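PDB 4DIM: phosphoribosylglycinamide synthetase from Anaerococcus prevotii, which probably works as an ATP-dependent ligase of the ATP-grasp family, with manganese as its likely metal cofactor. Local coordinates for residues Val85-Ile90 against Val97-Glu102; Leu145-Lys150 against Cys185-Phe190; Leu253-Cys258 against Ile274-Arg279; Ala282-Glu287 against Gly324-Ile329; Glu353-Lys358 against Ile374-Val379. All coordinates share one frame; numbering follows the deposited sequence.

From the N terminus, contact 1 closes first, joining helix 84-94 to the start of helix 101-108 across a short six-residue connection. Contact 2 then pairs strands 147-150 and 186-189 over a long loop that holds helix 166-179. Contact 3 brings the end of helix 236-253 against strand 270-277. It touches contact 1, where Asn257 packs on Val97. Contact 4 opens soon after contact 3 ends and returns from the start of helix 285-293 to strand 323-329. Contact 5 pairs strands 351-356 and 375-381. All five lie in series, and none nests or crosses. Contacts 3, 4 and 5 reach the same eight-stranded sheet, and contacts 4 and 5 adjoin through its neighbouring strands.

Contact 1 of 5, residues Val85-Ile90 against Val97-Glu102; sequences VSLARI and VGLNEE
The contact lies where two successive helices, 84-94 and 101-108, are joined by a short loop; Ala88 and Arg89 of the first meet Leu99 and Glu101 at the start of the second. Ala88 sits at the centre. Its CB rests on the backbone of 97-102, 3.5 Å from Glu101 CA, and also meets Leu99 CG at 4.0 Å. Leu99 reaches on to Leu87, with Leu99 CD2 4.0 Å from Leu87 CG.

The polar end is a salt bridge. The Arg89 chain bends at chi3 (-76°), which brings NE round to the carboxylate of Glu101. The grip is side-on. Arg89 NE gives a nearly straight bond to Glu101 OE2 (3.1 Å, 165° at the hydrogen), and Arg89 NH2 bonds Glu101 OE1 at 2.8 Å. A further bond from NE to OE1 is weak. OE1 uses its syn lone pair, but the guanidinium and carboxylate planes stand 55° apart, so the pair is twisted and not coplanar. Val85 CG1 lies 3.6 Å from Glu101 OE1. Arg89 NH1 has a second acid partner in Asp61. An alanine in place of Arg89 would take away the guanidinium and would probably leave the carboxylates of Glu101 and Asp61 without the charge that pairs them.

The new helix is capped as it begins. Asn100 is the N-cap, with OD1 bonded to Ala103 N, and Asp92 accepts from Glu101 N. This is a capped helix start packed on a helix beside the four-stranded parallel sheet, as in the N-terminal Rossmann-like domain of ATP-grasp enzymes.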
# COMPACT_ATOMS: atom_id res chain seq x y z
N VAL A 85 -12.57 0.58 -4.90
CA VAL A 85 -13.66 1.27 -5.60
C VAL A 85 -14.98 0.82 -5.00
O VAL A 85 -15.80 1.66 -4.65
CB VAL A 85 -13.58 1.00 -7.10
CG1 VAL A 85 -14.85 1.49 -7.81
CG2 VAL A 85 -12.34 1.67 -7.67
N SER A 86 -15.19 -0.50 -4.87
CA SER A 86 -16.41 -1.07 -4.29
C SER A 86 -16.66 -0.45 -2.93
O SER A 86 -17.77 0.02 -2.71
CB SER A 86 -16.30 -2.58 -4.21
OG SER A 86 -15.64 -3.07 -5.36
N LEU A 87 -15.63 -0.28 -2.08
CA LEU A 87 -15.81 0.43 -0.80
C LEU A 87 -16.37 1.85 -1.01
O LEU A 87 -17.31 2.26 -0.33
CB LEU A 87 -14.50 0.54 -0.06
CG LEU A 87 -14.49 1.39 1.20
CD1 LEU A 87 -15.53 0.93 2.20
CD2 LEU A 87 -13.14 1.30 1.85
N ALA A 88 -15.75 2.59 -1.93
CA ALA A 88 -16.15 3.94 -2.26
C ALA A 88 -17.64 4.01 -2.66
O ALA A 88 -18.37 4.90 -2.17
CB ALA A 88 -15.26 4.48 -3.37
N ARG A 89 -18.13 3.04 -3.47
CA ARG A 89 -19.54 3.00 -3.85
C ARG A 89 -20.41 2.67 -2.63
O ARG A 89 -21.43 3.35 -2.42
CB ARG A 89 -19.84 2.01 -4.98
CG ARG A 89 -21.14 2.42 -5.73
CD ARG A 89 -21.38 1.65 -7.01
NE ARG A 89 -20.52 2.12 -8.09
CZ ARG A 89 -20.44 1.57 -9.30
NH1 ARG A 89 -21.18 0.51 -9.62
NH2 ARG A 89 -19.61 2.08 -10.21
N ILE A 90 -20.00 1.67 -1.81
CA ILE A 90 -20.72 1.33 -0.56
C ILE A 90 -20.96 2.62 0.25
O ILE A 90 -22.08 2.93 0.62
CB ILE A 90 -19.95 0.27 0.31
CG1 ILE A 90 -20.01 -1.10 -0.31
CG2 ILE A 90 -20.50 0.19 1.76
CD1 ILE A 90 -18.91 -1.98 0.16
N VAL A 97 -19.29 6.52 6.41
CA VAL A 97 -18.05 7.29 6.38
C VAL A 97 -16.98 6.54 5.55
O VAL A 97 -16.89 5.30 5.61
CB VAL A 97 -17.55 7.62 7.80
CG1 VAL A 97 -16.13 8.17 7.79
CG2 VAL A 97 -18.50 8.62 8.46
N GLY A 98 -16.24 7.31 4.74
CA GLY A 98 -15.19 6.80 3.86
C GLY A 98 -14.85 7.67 2.67
O GLY A 98 -15.38 8.77 2.52
N LEU A 99 -13.93 7.19 1.80
CA LEU A 99 -13.58 7.88 0.55
C LEU A 99 -14.76 7.84 -0.43
O LEU A 99 -15.62 6.96 -0.30
CB LEU A 99 -12.33 7.29 -0.11
CG LEU A 99 -12.46 5.98 -0.94
CD1 LEU A 99 -11.16 5.64 -1.61
CD2 LEU A 99 -12.89 4.81 -0.09
N ASN A 100 -14.83 8.78 -1.38
CA ASN A 100 -15.92 8.85 -2.35
C ASN A 100 -15.44 8.18 -3.66
O ASN A 100 -14.25 8.03 -3.86
CB ASN A 100 -16.46 10.31 -2.54
CG ASN A 100 -15.52 11.32 -3.13
OD1 ASN A 100 -14.92 11.10 -4.18
ND2 ASN A 100 -15.41 12.50 -2.54
N GLU A 101 -16.37 7.73 -4.52
CA GLU A 101 -16.00 6.99 -5.72
C GLU A 101 -15.23 7.83 -6.76
O GLU A 101 -14.34 7.28 -7.40
CB GLU A 101 -17.22 6.36 -6.38
CG GLU A 101 -16.84 5.22 -7.31
CD GLU A 101 -18.02 4.49 -7.91
OE1 GLU A 101 -17.78 3.47 -8.61
OE2 GLU A 101 -19.18 4.90 -7.68
N GLU A 102 -15.54 9.11 -6.91
CA GLU A 102 -14.80 9.92 -7.89
C GLU A 102 -13.31 10.04 -7.51
O GLU A 102 -12.48 10.10 -8.41
CB GLU A 102 -15.45 11.30 -8.13
CG GLU A 102 -15.68 12.19 -6.92
CD GLU A 102 -16.35 13.52 -7.21
OE1 GLU A 102 -16.83 14.14 -6.24
OE2 GLU A 102 -16.41 13.93 -8.39

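Contact 2 of 5, residues Leu145-Lys150 against Cys185-Phe190; sequences LPVIVK and CIVEEF
Ile148 and Phe190 meet obliquely on one face of an antiparallel strand pair, with Ile148 CG1 3.4 Å from Phe190 CD1. With CG anti to the backbone N (chi1 -172°), the Phe190 ring stands beside Ile148 CG1. Pro146 comes to the same ring at its edge, with Pro146 CG 4.2 Å from Phe190 CD2. A cis peptide precedes Pro146.

The side chains of Ile148, Lys150, Ile186 and Glu188 share this face. The Lys150 chain runs out straight beyond CG, and its CE passes Ile186 CG2 at 4.0 Å. The Lys150 and Glu188 side chains cross at a slant. Lys150 NZ and Glu188 OE1 are 3.7 Å apart, a long salt bridge. On the other face, Val149 CG1 lies 3.7 Å from Cys185 SG, and Val147 CB lies 4.0 Å from Val187 CG2. Helices 133-141 and 166-179 pack on that face. Glu189 points away and pairs with Arg126.

The backbone holds strands 147-150 and 186-189 in register, their directions 156° apart. Ile148 and Glu188 bond each other twice, as do Lys150 and Ile186. Phe190 N adds a bond to Pro146 O at 2.8 Å. Both strands belong to the four-stranded antiparallel sheet of the ATP-grasp domain.

The chemistry is divided. Backbone bonds fix the pairing, apolar groups fill the helix-covered face, and the opposite face mixes apolar packing with charge. At its length the Lys150-Glu188 pair probably adds a modest electrostatic pull and does little to set the register.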
# COMPACT_ATOMS: atom_id res chain seq x y z
N LEU A 145 13.98 15.43 -19.95
CA LEU A 145 14.60 14.15 -20.31
C LEU A 145 15.23 13.52 -19.06
O LEU A 145 15.56 14.27 -18.13
CB LEU A 145 15.68 14.31 -21.41
CG LEU A 145 15.18 14.21 -22.85
CD1 LEU A 145 14.22 15.35 -23.17
CD2 LEU A 145 16.35 14.19 -23.81
N PRO A 146 15.48 12.20 -19.00
CA PRO A 146 15.09 11.18 -19.98
C PRO A 146 13.60 10.91 -19.93
O PRO A 146 12.90 11.34 -19.02
CB PRO A 146 15.90 9.94 -19.57
CG PRO A 146 16.42 10.20 -18.17
CD PRO A 146 16.08 11.61 -17.79
N VAL A 147 13.11 10.22 -20.94
CA VAL A 147 11.70 9.89 -21.03
C VAL A 147 11.56 8.45 -21.37
O VAL A 147 12.50 7.78 -21.81
CB VAL A 147 10.91 10.76 -22.04
CG1 VAL A 147 10.62 12.13 -21.47
CG2 VAL A 147 11.64 10.86 -23.36
N ILE A 148 10.36 7.97 -21.09
CA ILE A 148 9.88 6.65 -21.40
C ILE A 148 8.85 6.81 -22.50
O ILE A 148 8.08 7.77 -22.48
CB ILE A 148 9.28 6.02 -20.15
CG1 ILE A 148 10.37 5.54 -19.21
CG2 ILE A 148 8.30 4.93 -20.51
CD1 ILE A 148 10.88 4.13 -19.45
N VAL A 149 8.84 5.88 -23.46
CA VAL A 149 7.81 5.79 -24.50
C VAL A 149 7.12 4.49 -24.29
O VAL A 149 7.77 3.44 -24.21
CB VAL A 149 8.29 5.91 -25.94
CG1 VAL A 149 7.10 6.13 -26.83
CG2 VAL A 149 9.29 7.05 -26.09
N LYS A 150 5.81 4.54 -24.15
CA LYS A 150 5.09 3.35 -23.80
C LYS A 150 3.71 3.35 -24.32
O LYS A 150 3.16 4.39 -24.68
CB LYS A 150 5.05 3.16 -22.27
CG LYS A 150 4.54 4.36 -21.48
CD LYS A 150 4.58 4.03 -20.02
CE LYS A 150 4.00 5.13 -19.16
NZ LYS A 150 3.43 4.57 -17.90
N CYS A 185 0.25 6.90 -28.12
CA CYS A 185 1.41 6.62 -27.33
C CYS A 185 1.42 7.50 -26.07
O CYS A 185 0.73 8.52 -26.01
CB CYS A 185 2.64 6.91 -28.18
SG CYS A 185 3.77 5.53 -28.36
N ILE A 186 2.27 7.14 -25.11
CA ILE A 186 2.47 7.98 -23.95
C ILE A 186 3.95 8.24 -23.90
O ILE A 186 4.77 7.32 -23.99
CB ILE A 186 1.86 7.43 -22.63
CG1 ILE A 186 0.33 7.68 -22.66
CG2 ILE A 186 2.45 8.12 -21.39
CD1 ILE A 186 -0.47 6.98 -21.62
N VAL A 187 4.29 9.52 -23.88
CA VAL A 187 5.66 9.97 -23.66
C VAL A 187 5.61 10.51 -22.23
O VAL A 187 4.77 11.36 -21.90
CB VAL A 187 6.24 10.95 -24.72
CG1 VAL A 187 5.48 12.28 -24.78
CG2 VAL A 187 7.72 11.19 -24.44
N GLU A 188 6.40 9.92 -21.35
CA GLU A 188 6.38 10.30 -19.93
C GLU A 188 7.78 10.54 -19.43
O GLU A 188 8.70 9.82 -19.80
CB GLU A 188 5.70 9.20 -19.10
CG GLU A 188 5.51 9.55 -17.65
CD GLU A 188 4.75 8.53 -16.85
OE1 GLU A 188 5.34 7.47 -16.53
OE2 GLU A 188 3.59 8.81 -16.48
N GLU A 189 7.92 11.51 -18.52
CA GLU A 189 9.21 11.79 -17.86
C GLU A 189 9.68 10.56 -17.13
O GLU A 189 8.91 9.91 -16.41
CB GLU A 189 9.07 12.93 -16.85
CG GLU A 189 8.77 14.30 -17.42
CD GLU A 189 8.70 15.36 -16.34
OE1 GLU A 189 9.36 16.41 -16.48
OE2 GLU A 189 7.94 15.15 -15.36
N PHE A 190 10.96 10.23 -17.30
CA PHE A 190 11.57 9.12 -16.62
C PHE A 190 12.31 9.69 -15.42
O PHE A 190 13.26 10.46 -15.58
CB PHE A 190 12.49 8.33 -17.56
CG PHE A 190 13.00 7.04 -16.96
CD1 PHE A 190 12.13 6.13 -16.37
CD2 PHE A 190 14.36 6.75 -16.96
CE1 PHE A 190 12.62 4.98 -15.76
CE2 PHE A 190 14.84 5.59 -16.36
CZ PHE A 190 13.97 4.71 -15.77

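Contact 3 of 5, residues Leu253-Cys258 against Ile274-Arg279; sequences LGLNNC and IELTGR
Leu276 is the first residue of segment 274-279 to reach Leu253 and Leu255. It lies on strand 270-277, which forms a beta hairpin with strand 258-267 at the border of the eight-stranded antiparallel sheet of the ATP-grasp fold. Leu276 CG is anti to the backbone N (chi1 -164°), and from there one methyl, CD2, does the touching: it lies 3.6 Å from Leu255 CD2 and 3.8 Å from Leu255 CD1. The same methyl meets Leu253 CD1 at 3.9 Å. The side chains of Leu253 and Leu255 each run antiparallel to that of Leu276 as they pass it. Helix 101-108 supplies further neighbours, as Leu253 and Leu255 both touch Cys107.

Segment 253-258 gets into place through a Schellman motif. It ends helix 236-253 at Gly254, whose positive phi favours glycine. The chain then runs into strand 258-267.

Thr277 comes next and turns its side chain away from this contact. Its OG1 bonds Asp81, which also pairs with Arg279 NE.

Gly278 follows, at the centre of an inverse gamma turn. Its backbone takes the place of a side chain in the packing. Leu255 CD2 reaches Gly278 CA at 3.6 Å, so this one methyl touches both Leu276 and Gly278. No hydrogen bond joins the two segments. At the far end Cys258 faces the turn, with its CB 3.5 Å from Gly278 O and its SG 3.9 Å from Gly278 CA.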
# COMPACT_ATOMS: atom_id res chain seq x y z
N LEU A 253 -6.83 15.28 -5.35
CA LEU A 253 -7.65 14.12 -5.65
C LEU A 253 -8.94 14.02 -4.81
O LEU A 253 -9.78 13.17 -5.13
CB LEU A 253 -6.79 12.89 -5.42
CG LEU A 253 -5.59 12.76 -6.33
CD1 LEU A 253 -4.66 11.73 -5.79
CD2 LEU A 253 -6.00 12.39 -7.74
N GLY A 254 -9.09 14.82 -3.76
CA GLY A 254 -10.30 14.82 -2.95
C GLY A 254 -10.47 13.63 -2.02
O GLY A 254 -11.60 13.22 -1.74
N LEU A 255 -9.35 13.08 -1.50
CA LEU A 255 -9.43 11.96 -0.59
C LEU A 255 -9.87 12.42 0.78
O LEU A 255 -9.41 13.47 1.23
CB LEU A 255 -8.10 11.22 -0.47
CG LEU A 255 -7.75 10.25 -1.57
CD1 LEU A 255 -7.14 10.98 -2.71
CD2 LEU A 255 -6.73 9.27 -1.10
N ASN A 256 -10.70 11.63 1.48
CA ASN A 256 -11.09 11.96 2.83
C ASN A 256 -11.56 10.73 3.61
O ASN A 256 -11.92 9.73 3.02
CB ASN A 256 -12.19 13.02 2.81
CG ASN A 256 -12.46 13.68 4.13
OD1 ASN A 256 -11.57 13.78 4.98
ND2 ASN A 256 -13.69 14.10 4.36
N ASN A 257 -11.48 10.81 4.94
CA ASN A 257 -11.97 9.79 5.87
C ASN A 257 -11.44 8.41 5.48
O ASN A 257 -12.16 7.40 5.41
CB ASN A 257 -13.49 9.80 5.91
CG ASN A 257 -14.11 11.12 6.35
OD1 ASN A 257 -13.53 11.88 7.11
ND2 ASN A 257 -15.34 11.39 5.93
N CYS A 258 -10.14 8.40 5.23
CA CYS A 258 -9.42 7.22 4.81
C CYS A 258 -8.00 7.31 5.22
O CYS A 258 -7.45 8.40 5.38
CB CYS A 258 -9.53 7.02 3.30
SG CYS A 258 -8.78 8.34 2.30
N ILE A 274 4.44 8.87 -7.21
CA ILE A 274 4.22 7.90 -8.29
C ILE A 274 2.77 7.37 -8.23
O ILE A 274 2.08 7.44 -9.22
CB ILE A 274 5.22 6.73 -8.22
CG1 ILE A 274 6.66 7.22 -8.25
CG2 ILE A 274 4.96 5.76 -9.36
CD1 ILE A 274 7.59 6.25 -7.47
N GLU A 275 2.37 6.79 -7.10
CA GLU A 275 1.05 6.19 -6.85
C GLU A 275 0.50 6.68 -5.50
O GLU A 275 1.26 6.93 -4.57
CB GLU A 275 1.08 4.63 -6.83
CG GLU A 275 1.84 3.90 -7.92
CD GLU A 275 1.28 3.98 -9.34
OE1 GLU A 275 0.19 4.58 -9.53
OE2 GLU A 275 1.93 3.43 -10.26
N LEU A 276 -0.82 6.77 -5.39
CA LEU A 276 -1.53 7.20 -4.18
C LEU A 276 -2.89 6.48 -4.10
O LEU A 276 -3.70 6.63 -5.01
CB LEU A 276 -1.73 8.72 -4.19
CG LEU A 276 -2.10 9.31 -2.81
CD1 LEU A 276 -1.30 10.59 -2.48
CD2 LEU A 276 -3.57 9.59 -2.70
N THR A 277 -3.15 5.74 -3.02
CA THR A 277 -4.43 5.03 -2.87
C THR A 277 -5.06 5.39 -1.49
O THR A 277 -4.34 5.56 -0.53
CB THR A 277 -4.24 3.53 -3.13
OG1 THR A 277 -5.39 2.80 -2.75
CG2 THR A 277 -3.08 2.95 -2.45
N GLY A 278 -6.38 5.48 -1.40
CA GLY A 278 -7.09 5.78 -0.16
C GLY A 278 -7.31 4.59 0.76
O GLY A 278 -8.42 4.39 1.25
N ARG A 279 -6.26 3.80 1.02
CA ARG A 279 -6.27 2.74 2.01
C ARG A 279 -4.81 2.54 2.57
O ARG A 279 -3.82 3.03 2.03
CB ARG A 279 -6.89 1.44 1.48
CG ARG A 279 -6.37 0.91 0.16
CD ARG A 279 -5.12 0.11 0.34
NE ARG A 279 -4.44 -0.12 -0.94
CZ ARG A 279 -3.19 -0.57 -1.06
NH1 ARG A 279 -2.65 -0.74 -2.25
NH2 ARG A 279 -2.47 -0.83 0.01

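Contact 4 of 5, residues Ala282-Glu287 against Gly324-Ile329; sequences ANCLPE and GLARMI
Cys284 and Ala326 make the close part of this contact, with Cys284 CB 3.5 Å from Ala326 CB. Both residues are buried, and each directs its CB toward the other segment. Cys284 SG swings to the side of its own backbone N (chi1 -52°). There it meets the methyl end of the selenomethionine Met328, with Cys284 SG 3.8 Å from Met328 CE. The Met328 chain bends at chi2 and chi3, and CE is the atom that touches. No hydrogen bond crosses between the segments.

Cys284 is the N-cap of helix 285-293. It lies within a type I' beta turn from Ala282 to Leu285, closed by a bond from Leu285 N to Ala282 O at 3.2 Å. The turn sets the helix start over strand 323-329 of the eight-stranded sheet. Cys284 also touches Gln376 and Ile378 on the neighbouring strand 375-381.

The more open side is at Asn283, which is partly exposed and meets 324-329 mainly through the Met328 methyl. Here Met328 CE comes 3.7 Å from Asn283 O and 4.1 Å from Asn283 CB. The side chain of Asn283 touches Pro225 and His228 on strand 223-230.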
# COMPACT_ATOMS: atom_id res chain seq x y z
N ALA A 282 0.30 -2.30 2.68
CA ALA A 282 0.45 -3.69 3.11
C ALA A 282 1.79 -3.89 3.73
O ALA A 282 2.48 -2.93 4.00
CB ALA A 282 0.29 -4.61 1.92
N ASN A 283 2.15 -5.15 4.00
CA ASN A 283 3.46 -5.61 4.40
C ASN A 283 3.96 -5.00 5.67
O ASN A 283 5.12 -4.58 5.74
CB ASN A 283 4.45 -5.34 3.25
CG ASN A 283 3.95 -5.84 1.93
OD1 ASN A 283 3.91 -5.09 0.94
ND2 ASN A 283 3.53 -7.09 1.90
N CYS A 284 3.09 -4.98 6.67
CA CYS A 284 3.31 -4.49 8.03
C CYS A 284 3.42 -2.98 8.13
O CYS A 284 3.76 -2.48 9.21
CB CYS A 284 4.51 -5.18 8.66
SG CYS A 284 4.42 -6.99 8.56
N LEU A 285 3.02 -2.25 7.12
CA LEU A 285 3.05 -0.79 7.27
C LEU A 285 2.08 -0.29 8.37
O LEU A 285 2.48 0.59 9.10
CB LEU A 285 2.81 -0.08 5.96
CG LEU A 285 4.01 -0.20 5.01
CD1 LEU A 285 3.64 0.08 3.59
CD2 LEU A 285 5.11 0.81 5.37
N PRO A 286 0.90 -0.87 8.65
CA PRO A 286 0.10 -0.35 9.79
C PRO A 286 0.78 -0.60 11.14
O PRO A 286 0.70 0.22 12.04
CB PRO A 286 -1.22 -1.11 9.68
CG PRO A 286 -1.19 -1.76 8.34
CD PRO A 286 0.20 -1.96 7.96
N GLU A 287 1.50 -1.71 11.23
CA GLU A 287 2.30 -2.07 12.38
C GLU A 287 3.46 -1.07 12.54
O GLU A 287 3.75 -0.70 13.67
CB GLU A 287 2.83 -3.52 12.25
CG GLU A 287 1.76 -4.59 12.44
CD GLU A 287 0.75 -4.86 11.34
OE1 GLU A 287 0.97 -4.40 10.20
OE2 GLU A 287 -0.26 -5.56 11.61
N GLY A 324 11.27 1.22 13.78
CA GLY A 324 10.63 -0.05 13.44
C GLY A 324 11.17 -0.61 12.13
O GLY A 324 11.62 0.15 11.24
N LEU A 325 11.23 -1.96 12.06
CA LEU A 325 11.73 -2.72 10.90
C LEU A 325 10.85 -3.93 10.73
O LEU A 325 10.66 -4.69 11.68
CB LEU A 325 13.22 -3.14 11.09
CG LEU A 325 13.86 -4.07 10.03
CD1 LEU A 325 13.84 -3.46 8.65
CD2 LEU A 325 15.25 -4.43 10.38
N ALA A 326 10.32 -4.13 9.54
CA ALA A 326 9.45 -5.26 9.20
C ALA A 326 10.01 -5.92 8.00
O ALA A 326 10.29 -5.23 7.02
CB ALA A 326 8.03 -4.81 8.92
N ARG A 327 10.25 -7.22 8.07
CA ARG A 327 10.78 -7.96 6.95
C ARG A 327 10.06 -9.26 6.73
O ARG A 327 9.83 -10.02 7.68
CB ARG A 327 12.26 -8.25 7.21
CG ARG A 327 13.13 -7.09 6.85
CD ARG A 327 14.56 -7.53 6.84
NE ARG A 327 15.42 -6.37 6.69
CZ ARG A 327 16.67 -6.28 7.10
NH1 ARG A 327 17.26 -7.30 7.72
NH2 ARG A 327 17.35 -5.15 6.92
N MSE A 328 9.82 -9.58 5.44
CA MSE A 328 9.29 -10.88 5.06
C MSE A 328 10.41 -11.91 5.15
O MSE A 328 11.54 -11.60 4.76
CB MSE A 328 8.71 -10.88 3.64
CG MSE A 328 7.63 -9.81 3.38
SE MSE A 328 6.09 -9.65 4.70
CE MSE A 328 6.57 -7.95 5.63
N ILE A 329 10.11 -13.11 5.68
CA ILE A 329 11.02 -14.26 5.69
C ILE A 329 10.86 -14.94 4.34
O ILE A 329 9.74 -15.27 3.96
CB ILE A 329 10.75 -15.27 6.85
CG1 ILE A 329 10.84 -14.58 8.23
CG2 ILE A 329 11.77 -16.43 6.76
CD1 ILE A 329 10.37 -15.46 9.35

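Contact 5 of 5, residues Glu353-Lys358 against Ile374-Val379; sequences EITFFK and IGQIIV
Strands 353-356 and 375-379 run antiparallel, 178° apart, with Glu353 paired to Ile378 and Thr355 to Gln376, two backbone bonds in each pair. Phe357 N extends the pairing with a bond to Ile374 O at 2.7 Å.

Glu353, Thr355 and Gln376 form a polar group on one face. Gln376 NE2 donates to Glu353 OE2 at 2.7 Å, and the carboxylate oxygen lies almost in the amide plane. OE2 is met on its syn side, with the donor 24° out of the carboxylate plane. Thr355 OG1 donates to the anti lone pair of the same oxygen, also at 2.7 Å. Two donors thus hold OE2 from different sides. Thr355 and Gln376 run side by side, with Thr355 OG1 3.4 Å from Gln376 CG. An alanine in place of Glu353 would remove this shared acceptor and would probably leave Thr355 OG1 without this partner and the Gln376 amide freer to turn.

Phe357 lies across Gly375. Gly375 CA sits 3.6 Å from the ring centroid, over the face but offset toward the rim, a CH-pi contact. Gln376 OE1 meets the ring at its edge, 3.4 Å from Phe357 CZ, with ring and amide planes 76° apart. Arg17 makes a cation-pi contact with this ring.

On the other face, Ile354 CG1 and Ile377 CG1 meet at 4.3 Å, and helix 384-395 packs there. The arrangement is an antiparallel strand pair at the edge of the eight-stranded sheet, where strand 351-356 is outermost.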
# COMPACT_ATOMS: atom_id res chain seq x y z
N GLU A 353 6.47 -8.96 16.43
CA GLU A 353 5.84 -10.09 15.77
C GLU A 353 6.85 -11.01 15.11
O GLU A 353 7.85 -10.55 14.58
CB GLU A 353 4.88 -9.56 14.70
CG GLU A 353 3.83 -10.56 14.29
CD GLU A 353 3.06 -10.16 13.05
OE1 GLU A 353 2.41 -9.09 13.05
OE2 GLU A 353 3.12 -10.94 12.07
N ILE A 354 6.58 -12.32 15.22
CA ILE A 354 7.26 -13.41 14.52
C ILE A 354 6.17 -14.36 14.15
O ILE A 354 5.69 -15.09 15.01
CB ILE A 354 8.42 -14.15 15.25
CG1 ILE A 354 9.67 -13.26 15.40
CG2 ILE A 354 8.80 -15.43 14.46
CD1 ILE A 354 10.75 -13.84 16.35
N THR A 355 5.71 -14.32 12.90
CA THR A 355 4.66 -15.23 12.48
C THR A 355 5.09 -15.98 11.25
O THR A 355 5.74 -15.41 10.37
CB THR A 355 3.33 -14.49 12.23
OG1 THR A 355 3.52 -13.49 11.23
CG2 THR A 355 2.75 -13.89 13.51
N PHE A 356 4.68 -17.24 11.19
CA PHE A 356 4.93 -18.11 10.05
C PHE A 356 3.61 -18.35 9.32
O PHE A 356 2.55 -18.48 9.95
CB PHE A 356 5.59 -19.41 10.48
CG PHE A 356 6.91 -19.15 11.17
CD1 PHE A 356 7.99 -18.64 10.45
CD2 PHE A 356 7.03 -19.25 12.55
CE1 PHE A 356 9.17 -18.29 11.11
CE2 PHE A 356 8.19 -18.88 13.20
CZ PHE A 356 9.26 -18.43 12.47
N PHE A 357 3.68 -18.33 7.99
CA PHE A 357 2.56 -18.57 7.08
C PHE A 357 2.50 -20.02 6.59
O PHE A 357 1.41 -20.46 6.23
CB PHE A 357 2.67 -17.64 5.85
CG PHE A 357 2.91 -16.18 6.14
CD1 PHE A 357 2.25 -15.53 7.17
CD2 PHE A 357 3.72 -15.42 5.30
CE1 PHE A 357 2.46 -14.19 7.41
CE2 PHE A 357 3.93 -14.08 5.54
CZ PHE A 357 3.33 -13.48 6.61
N LYS A 358 3.63 -20.76 6.54
CA LYS A 358 3.63 -22.14 6.06
C LYS A 358 3.59 -23.14 7.24
O LYS A 358 3.93 -22.80 8.38
CB LYS A 358 4.85 -22.39 5.14
CG LYS A 358 4.99 -21.38 3.99
CD LYS A 358 3.80 -21.41 3.00
CE LYS A 358 3.89 -20.44 1.85
NZ LYS A 358 4.96 -20.78 0.87
N ILE A 374 7.49 -17.07 3.66
CA ILE A 374 7.40 -18.10 4.71
C ILE A 374 6.79 -17.48 5.98
O ILE A 374 6.11 -18.17 6.75
CB ILE A 374 8.79 -18.73 4.97
CG1 ILE A 374 9.22 -19.57 3.75
CG2 ILE A 374 8.81 -19.56 6.27
CD1 ILE A 374 10.09 -18.83 2.74
N GLY A 375 7.04 -16.20 6.20
CA GLY A 375 6.52 -15.51 7.37
C GLY A 375 6.94 -14.07 7.38
O GLY A 375 7.32 -13.52 6.34
N GLN A 376 6.89 -13.47 8.56
CA GLN A 376 7.31 -12.08 8.75
C GLN A 376 7.73 -11.82 10.17
O GLN A 376 7.23 -12.46 11.10
CB GLN A 376 6.20 -11.10 8.36
CG GLN A 376 4.99 -11.12 9.30
CD GLN A 376 3.83 -10.40 8.72
OE1 GLN A 376 3.71 -10.18 7.52
NE2 GLN A 376 2.88 -10.08 9.54
N ILE A 377 8.64 -10.86 10.31
CA ILE A 377 9.24 -10.41 11.55
C ILE A 377 9.06 -8.92 11.68
O ILE A 377 9.37 -8.19 10.75
CB ILE A 377 10.77 -10.74 11.57
CG1 ILE A 377 11.04 -12.27 11.42
CG2 ILE A 377 11.43 -10.19 12.86
CD1 ILE A 377 12.43 -12.58 11.03
N ILE A 378 8.65 -8.47 12.88
CA ILE A 378 8.56 -7.06 13.19
C ILE A 378 9.29 -6.81 14.50
O ILE A 378 9.03 -7.44 15.52
CB ILE A 378 7.13 -6.49 13.23
CG1 ILE A 378 6.30 -6.99 12.08
CG2 ILE A 378 7.21 -4.94 13.24
CD1 ILE A 378 4.91 -6.66 12.20
N VAL A 379 10.20 -5.83 14.46
CA VAL A 379 10.96 -5.37 15.62
C VAL A 379 10.85 -3.85 15.72
O VAL A 379 10.50 -3.18 14.74
CB VAL A 379 12.41 -5.82 15.60
CG1 VAL A 379 12.49 -7.34 15.48
CG2 VAL A 379 13.19 -5.15 14.47